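Local coordinates for formiminoglutamase (PDB 4MYK), which is a manganese-dependent hydrolase of the arginase family, a formiminoglutamase that hydrolyses N-formimino-L-glutamate to glutamate and formamide, at residues Val33-Pro38 with Gly87-Ser92; Asn128-Leu133 with Arg167-Glu172. The protein carries 1 engineered substitution. All coordinates share one frame; numbering follows the deposited sequence.

Contact 1 (Val33-Pro38 with Gly87-Ser92)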
loop_
_atom_site.group_PDB
_atom_site.type_symbol
_atom_site.label_atom_id
_atom_site.label_comp_id
_atom_site.label_asym_id
_atom_site.label_seq_id
_atom_site.Cartn_x
_atom_site.Cartn_y
_atom_site.Cartn_z
ATOM N N VAL A 33 -16.237 -27.530 -2.079
ATOM C CA VAL A 33 -15.132 -28.355 -2.558
ATOM C C VAL A 33 -14.034 -27.549 -3.277
ATOM O O VAL A 33 -14.305 -26.822 -4.232
ATOM C CB VAL A 33 -15.650 -29.555 -3.394
ATOM C CG1 VAL A 33 -14.499 -30.315 -4.048
ATOM C CG2 VAL A 33 -16.471 -30.486 -2.495
ATOM N N ILE A 34 -12.804 -27.681 -2.771
ATOM C CA ILE A 34 -11.618 -27.014 -3.311
ATOM C C ILE A 34 -10.902 -27.879 -4.358
ATOM O O ILE A 34 -10.560 -29.034 -4.108
ATOM C CB ILE A 34 -10.599 -26.671 -2.194
ATOM C CG1 ILE A 34 -11.223 -25.756 -1.142
ATOM C CG2 ILE A 34 -9.355 -26.034 -2.779
ATOM C CD1 ILE A 34 -10.421 -25.691 0.139
ATOM N N ILE A 35 -10.678 -27.295 -5.530
ATOM C CA ILE A 35 -10.041 -27.987 -6.643
ATOM C C ILE A 35 -8.846 -27.164 -7.094
ATOM O O ILE A 35 -8.974 -25.972 -7.336
ATOM C CB ILE A 35 -11.031 -28.162 -7.840
ATOM C CG1 ILE A 35 -12.238 -29.015 -7.422
ATOM C CG2 ILE A 35 -10.328 -28.772 -9.049
ATOM C CD1 ILE A 35 -13.511 -28.750 -8.229
ATOM N N GLY A 36 -7.687 -27.791 -7.201
ATOM C CA GLY A 36 -6.496 -27.079 -7.620
ATOM C C GLY A 36 -6.265 -27.192 -9.109
ATOM O O GLY A 36 -6.474 -28.251 -9.700
ATOM N N PHE A 37 -5.838 -26.090 -9.720
ATOM C CA PHE A 37 -5.445 -26.096 -11.125
ATOM C C PHE A 37 -4.049 -25.480 -11.320
ATOM O O PHE A 37 -3.917 -24.301 -11.687
ATOM C CB PHE A 37 -6.503 -25.409 -12.001
ATOM C CG PHE A 37 -6.416 -25.784 -13.461
ATOM C CD1 PHE A 37 -6.619 -27.098 -13.867
ATOM C CD2 PHE A 37 -6.138 -24.829 -14.421
ATOM C CE1 PHE A 37 -6.535 -27.447 -15.195
ATOM C CE2 PHE A 37 -6.056 -25.167 -15.750
ATOM C CZ PHE A 37 -6.255 -26.478 -16.140
ATOM N N PRO A 38 -2.999 -26.294 -11.091
ATOM C CA PRO A 38 -1.602 -25.851 -11.108
ATOM C C PRO A 38 -1.044 -25.684 -12.530
ATOM O O PRO A 38 -0.131 -26.414 -12.914
ATOM C CB PRO A 38 -0.866 -26.991 -10.388
ATOM C CG PRO A 38 -1.886 -28.105 -10.179
ATOM C CD PRO A 38 -3.097 -27.757 -10.971
ATOM N N GLY A 87 -8.102 -31.924 -4.246
ATOM C CA GLY A 87 -6.770 -31.991 -4.819
ATOM C C GLY A 87 -6.598 -31.236 -6.123
ATOM O O GLY A 87 -7.403 -30.371 -6.458
ATOM N N ASP A 88 -5.536 -31.581 -6.856
ATOM C CA ASP A 88 -5.194 -30.945 -8.132
ATOM C C ASP A 88 -5.705 -31.738 -9.331
ATOM O O ASP A 88 -5.697 -32.966 -9.331
ATOM C CB ASP A 88 -3.673 -30.763 -8.284
ATOM C CG ASP A 88 -3.122 -29.621 -7.447
ATOM O OD1 ASP A 88 -3.904 -28.772 -6.962
ATOM O OD2 ASP A 88 -1.888 -29.572 -7.288
ATOM N N ILE A 89 -6.151 -31.013 -10.348
ATOM C CA ILE A 89 -6.462 -31.601 -11.636
ATOM C C ILE A 89 -5.154 -31.796 -12.392
ATOM O O ILE A 89 -4.502 -30.822 -12.766
ATOM C CB ILE A 89 -7.383 -30.680 -12.460
ATOM C CG1 ILE A 89 -8.725 -30.494 -11.751
ATOM C CG2 ILE A 89 -7.594 -31.241 -13.854
ATOM C CD1 ILE A 89 -9.450 -31.797 -11.460
ATOM N N THR A 90 -4.762 -33.046 -12.609
ATOM C CA THR A 90 -3.511 -33.328 -13.306
ATOM C C THR A 90 -3.750 -34.138 -14.562
ATOM O O THR A 90 -4.590 -35.032 -14.577
ATOM C CB THR A 90 -2.535 -34.097 -12.416
ATOM O OG1 THR A 90 -3.275 -35.006 -11.590
ATOM C CG2 THR A 90 -1.739 -33.128 -11.540
ATOM N N ALA A 91 -2.996 -33.828 -15.611
ATOM C CA ALA A 91 -3.208 -34.447 -16.912
ATOM C C ALA A 91 -1.940 -34.399 -17.768
ATOM O O ALA A 91 -1.101 -33.509 -17.604
ATOM C CB ALA A 91 -4.359 -33.761 -17.630
ATOM N N SER A 92 -1.810 -35.352 -18.687
ATOM C CA SER A 92 -0.622 -35.437 -19.538
ATOM C C SER A 92 -0.522 -34.271 -20.530
ATOM O O SER A 92 0.573 -33.817 -20.852
ATOM C CB SER A 92 -0.583 -36.775 -20.281
ATOM O OG SER A 92 -1.511 -36.809 -21.353
#

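Contact 2 (Asn128-Leu133 with Arg167-Glu172)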
loop_
_atom_site.group_PDB
_atom_site.type_symbol
_atom_site.label_atom_id
_atom_site.label_comp_id
_atom_site.label_asym_id
_atom_site.label_seq_id
_atom_site.Cartn_x
_atom_site.Cartn_y
_atom_site.Cartn_z
ATOM N N ASN A 128 -14.267 -23.884 -16.354
ATOM C CA ASN A 128 -15.163 -23.581 -15.243
ATOM C C ASN A 128 -16.516 -23.034 -15.684
ATOM O O ASN A 128 -17.556 -23.443 -15.181
ATOM C CB ASN A 128 -14.488 -22.586 -14.296
ATOM C CG ASN A 128 -13.353 -23.207 -13.517
ATOM O OD1 ASN A 128 -13.216 -24.426 -13.466
ATOM N ND2 ASN A 128 -12.543 -22.370 -12.886
ATOM N N GLY A 129 -16.491 -22.098 -16.623
ATOM C CA GLY A 129 -17.708 -21.541 -17.172
ATOM C C GLY A 129 -18.543 -22.549 -17.945
ATOM O O GLY A 129 -19.770 -22.546 -17.843
ATOM N N ARG A 130 -17.888 -23.403 -18.729
ATOM C CA ARG A 130 -18.603 -24.440 -19.475
ATOM C C ARG A 130 -19.269 -25.446 -18.536
ATOM O O ARG A 130 -20.391 -25.896 -18.786
ATOM C CB ARG A 130 -17.674 -25.142 -20.465
ATOM C CG ARG A 130 -17.334 -24.292 -21.678
ATOM C CD ARG A 130 -16.585 -25.078 -22.735
ATOM N NE ARG A 130 -15.296 -25.575 -22.259
ATOM C CZ ARG A 130 -14.160 -24.889 -22.334
ATOM N NH1 ARG A 130 -14.164 -23.664 -22.850
ATOM N NH2 ARG A 130 -13.029 -25.427 -21.891
ATOM N N ALA A 131 -18.573 -25.794 -17.455
ATOM C CA ALA A 131 -19.173 -26.566 -16.366
ATOM C C ALA A 131 -20.481 -25.928 -15.874
ATOM O O ALA A 131 -21.441 -26.635 -15.553
ATOM C CB ALA A 131 -18.180 -26.735 -15.205
ATOM N N MET A 132 -20.505 -24.593 -15.824
ATOM C CA MET A 132 -21.694 -23.838 -15.419
ATOM C C MET A 132 -22.783 -23.894 -16.480
ATOM O O MET A 132 -23.950 -24.095 -16.161
ATOM C CB MET A 132 -21.360 -22.369 -15.129
ATOM C CG MET A 132 -20.615 -22.108 -13.820
ATOM S SD MET A 132 -21.573 -22.310 -12.302
ATOM C CE MET A 132 -22.798 -20.996 -12.469
ATOM N N LEU A 133 -22.391 -23.704 -17.737
ATOM C CA LEU A 133 -23.332 -23.716 -18.854
ATOM C C LEU A 133 -23.967 -25.087 -19.066
ATOM O O LEU A 133 -25.024 -25.195 -19.690
ATOM C CB LEU A 133 -22.653 -23.262 -20.148
ATOM C CG LEU A 133 -22.066 -21.846 -20.191
ATOM C CD1 LEU A 133 -21.388 -21.597 -21.540
ATOM C CD2 LEU A 133 -23.136 -20.801 -19.909
ATOM N N ARG A 167 -13.669 -14.795 -24.016
ATOM C CA ARG A 167 -14.027 -14.859 -25.420
ATOM C C ARG A 167 -14.774 -16.162 -25.613
ATOM O O ARG A 167 -15.852 -16.180 -26.197
ATOM C CB ARG A 167 -12.774 -14.799 -26.306
ATOM C CG ARG A 167 -13.007 -14.935 -27.807
ATOM C CD ARG A 167 -14.239 -14.183 -28.273
ATOM N NE ARG A 167 -13.941 -13.024 -29.116
ATOM C CZ ARG A 167 -13.177 -13.037 -30.208
ATOM N NH1 ARG A 167 -12.584 -14.151 -30.619
ATOM N NH2 ARG A 167 -12.996 -11.917 -30.891
ATOM N N GLN A 168 -14.206 -17.241 -25.082
ATOM C CA GLN A 168 -14.762 -18.581 -25.247
ATOM C C GLN A 168 -16.167 -18.671 -24.719
ATOM O O GLN A 168 -17.012 -19.348 -25.291
ATOM C CB GLN A 168 -13.904 -19.623 -24.535
ATOM C CG GLN A 168 -12.626 -19.922 -25.259
ATOM C CD GLN A 168 -11.818 -21.004 -24.591
ATOM O OE1 GLN A 168 -10.709 -20.756 -24.119
ATOM N NE2 GLN A 168 -12.360 -22.221 -24.558
ATOM N N LEU A 169 -16.415 -17.996 -23.611
ATOM C CA LEU A 169 -17.728 -18.068 -23.015
ATOM C C LEU A 169 -18.724 -17.167 -23.769
ATOM O O LEU A 169 -19.861 -17.563 -24.024
ATOM C CB LEU A 169 -17.638 -17.802 -21.506
ATOM C CG LEU A 169 -16.644 -18.777 -20.829
ATOM C CD1 LEU A 169 -16.243 -18.359 -19.403
ATOM C CD2 LEU A 169 -17.125 -20.261 -20.855
ATOM N N LEU A 170 -18.290 -15.979 -24.174
ATOM C CA LEU A 170 -19.157 -15.109 -24.970
ATOM C C LEU A 170 -19.533 -15.758 -26.297
ATOM O O LEU A 170 -20.603 -15.497 -26.846
ATOM C CB LEU A 170 -18.490 -13.757 -25.223
ATOM C CG LEU A 170 -18.390 -12.885 -23.979
ATOM C CD1 LEU A 170 -17.540 -11.659 -24.261
ATOM C CD2 LEU A 170 -19.790 -12.509 -23.497
ATOM N N GLU A 171 -18.646 -16.605 -26.806
ATOM C CA GLU A 171 -18.901 -17.308 -28.054
ATOM C C GLU A 171 -19.819 -18.518 -27.872
ATOM O O GLU A 171 -20.112 -19.217 -28.840
ATOM C CB GLU A 171 -17.594 -17.736 -28.722
ATOM C CG GLU A 171 -16.743 -16.589 -29.202
ATOM C CD GLU A 171 -15.723 -17.019 -30.235
ATOM O OE1 GLU A 171 -14.526 -17.133 -29.885
ATOM O OE2 GLU A 171 -16.117 -17.242 -31.401
ATOM N N GLU A 172 -20.273 -18.763 -26.643
ATOM C CA GLU A 172 -21.181 -19.881 -26.370
ATOM C C GLU A 172 -22.629 -19.566 -26.746
ATOM O O GLU A 172 -23.160 -18.524 -26.369
ATOM C CB GLU A 172 -21.114 -20.282 -24.896
ATOM C CG GLU A 172 -19.793 -20.906 -24.466
ATOM C CD GLU A 172 -19.670 -22.350 -24.892
ATOM O OE1 GLU A 172 -20.717 -22.972 -25.197
ATOM O OE2 GLU A 172 -18.526 -22.858 -24.925
HETATM O O HOH W 1 -16.441 -21.960 -23.713
#

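Contact 1 (Val33-Pro38 with Gly87-Ser92)
Gly-36 meets both Gly-87 and Ile-89 through its peptide groups, and these two backbone bonds carry the polar part of the contact. Its N-H donates to Gly-87 O over 2.7 Å, and its carbonyl receives the Ile-89 N-H at 2.9 Å. Both bonds are nearly straight, with angles at the hydrogen of about 172° and 171°, and they flank Asp-88 as expected for parallel strands. The same Gly-36 O also receives a weaker CA-H...O approach from Asp-88.

Strands 32-37 and 83-88 are neighbours in an eight-stranded parallel sheet, the core of the arginase/deacetylase fold. Helix 55-63 lies between them in sequence, making a beta-alpha-beta crossover that places 83-88 at the sheet's margin within the chain.

Apolar contacts gather on the face bearing Ile-35, where Ile-89 is the shared partner. Its CG1, set anti to the carbonyl carbon (chi1 -63°), comes within 3.6 Å of Ile-35 CG2. Its CB lies in the plane of the Phe-37 ring, at the edge, 3.9 Å from Phe-37 CD1. Helix 94-110 borders this cluster through Lys-100, Leu-101 and Lys-104.

Carboxylate contacts occupy the face of Asp-88. Gly-36 has no side chain, and Asp-88 OD1 approaches its CA to 3.2 Å, while OD2 touches Pro-38 CG at a similar 3.2 Å. OD1 also forms a salt bridge with Arg-60 of helix 55-63, which ties the carboxylate to the crossover helix.

Contact 2 (Asn128-Leu133 with Arg167-Glu172)
Gly-129 and Leu-169 mark the closest backbone approach of segments 128-133 and 167-172, which lie on helices 125-135 and 165-170. With no side chain on Gly-129, the isobutyl end of Leu-169 can press directly on the main chain, its CD2 sitting 3.9 Å from Gly-129 CA. The same methyl, CD2, also lies 4.1 Å from CG of the next residue, Arg-130, the two side chains crossing at about a right angle.

Arg-130 then runs out over the second segment. Its aliphatic part passes Glu-172, with CD 3.7 Å from OE2, before a bend at chi3 (-62°) turns the guanidinium. NH1 donates to a water 3.0 Å away that lies at the edge of the guanidinium, in its plane. That water passes a hydrogen bond to Glu-172 OE2 at 2.6 Å and a weak one to the carbonyl O of Gln-168. Arg-130 NE, meanwhile, is salt-bridged to Glu-102 of helix 94-110.

One turn on, Leu-133 CD1 lies against the methylene part of Glu-172, 3.4 Å from CG. Glu-172 follows the last turn of helix 165-170, and its side chain is folded at chi2 (-78°), its CB and CG meeting Leu-133 while OE2 turns to the water.

In the fold, the chain between these helices includes strand 141-145 and the manganese ligands Asp-146 and His-148, and the side chain of Leu-169 is about 11 Å from a bound manganese ion. Arg-130 NH1 and Glu-172 OE2 stand 4.9 Å apart, bridged by the water instead of touching, and any attraction between their opposite charges is probably modest; the guanidinium, paired directly with Glu-102, thus links three parts of the chain.

Contact 1 is buried and belongs to the sheet, joining one of its two outermost strands within the chain to the neighbouring one; contact 2 is only partly buried and joins two helices around the sheet. Their chemistry follows from this. The strand pair relies on direct peptide hydrogen bonds with aliphatic and aromatic carbon on one face, whereas the helix pair uses leucine packing and a water between charged groups. Both exploit a glycine at close quarters. Their centres are 19 Å apart and they do not touch, yet helix 94-110 borders both, Leu-101 meeting Phe-37 of contact 1 and Glu-102 pairing with Arg-130 of contact 2.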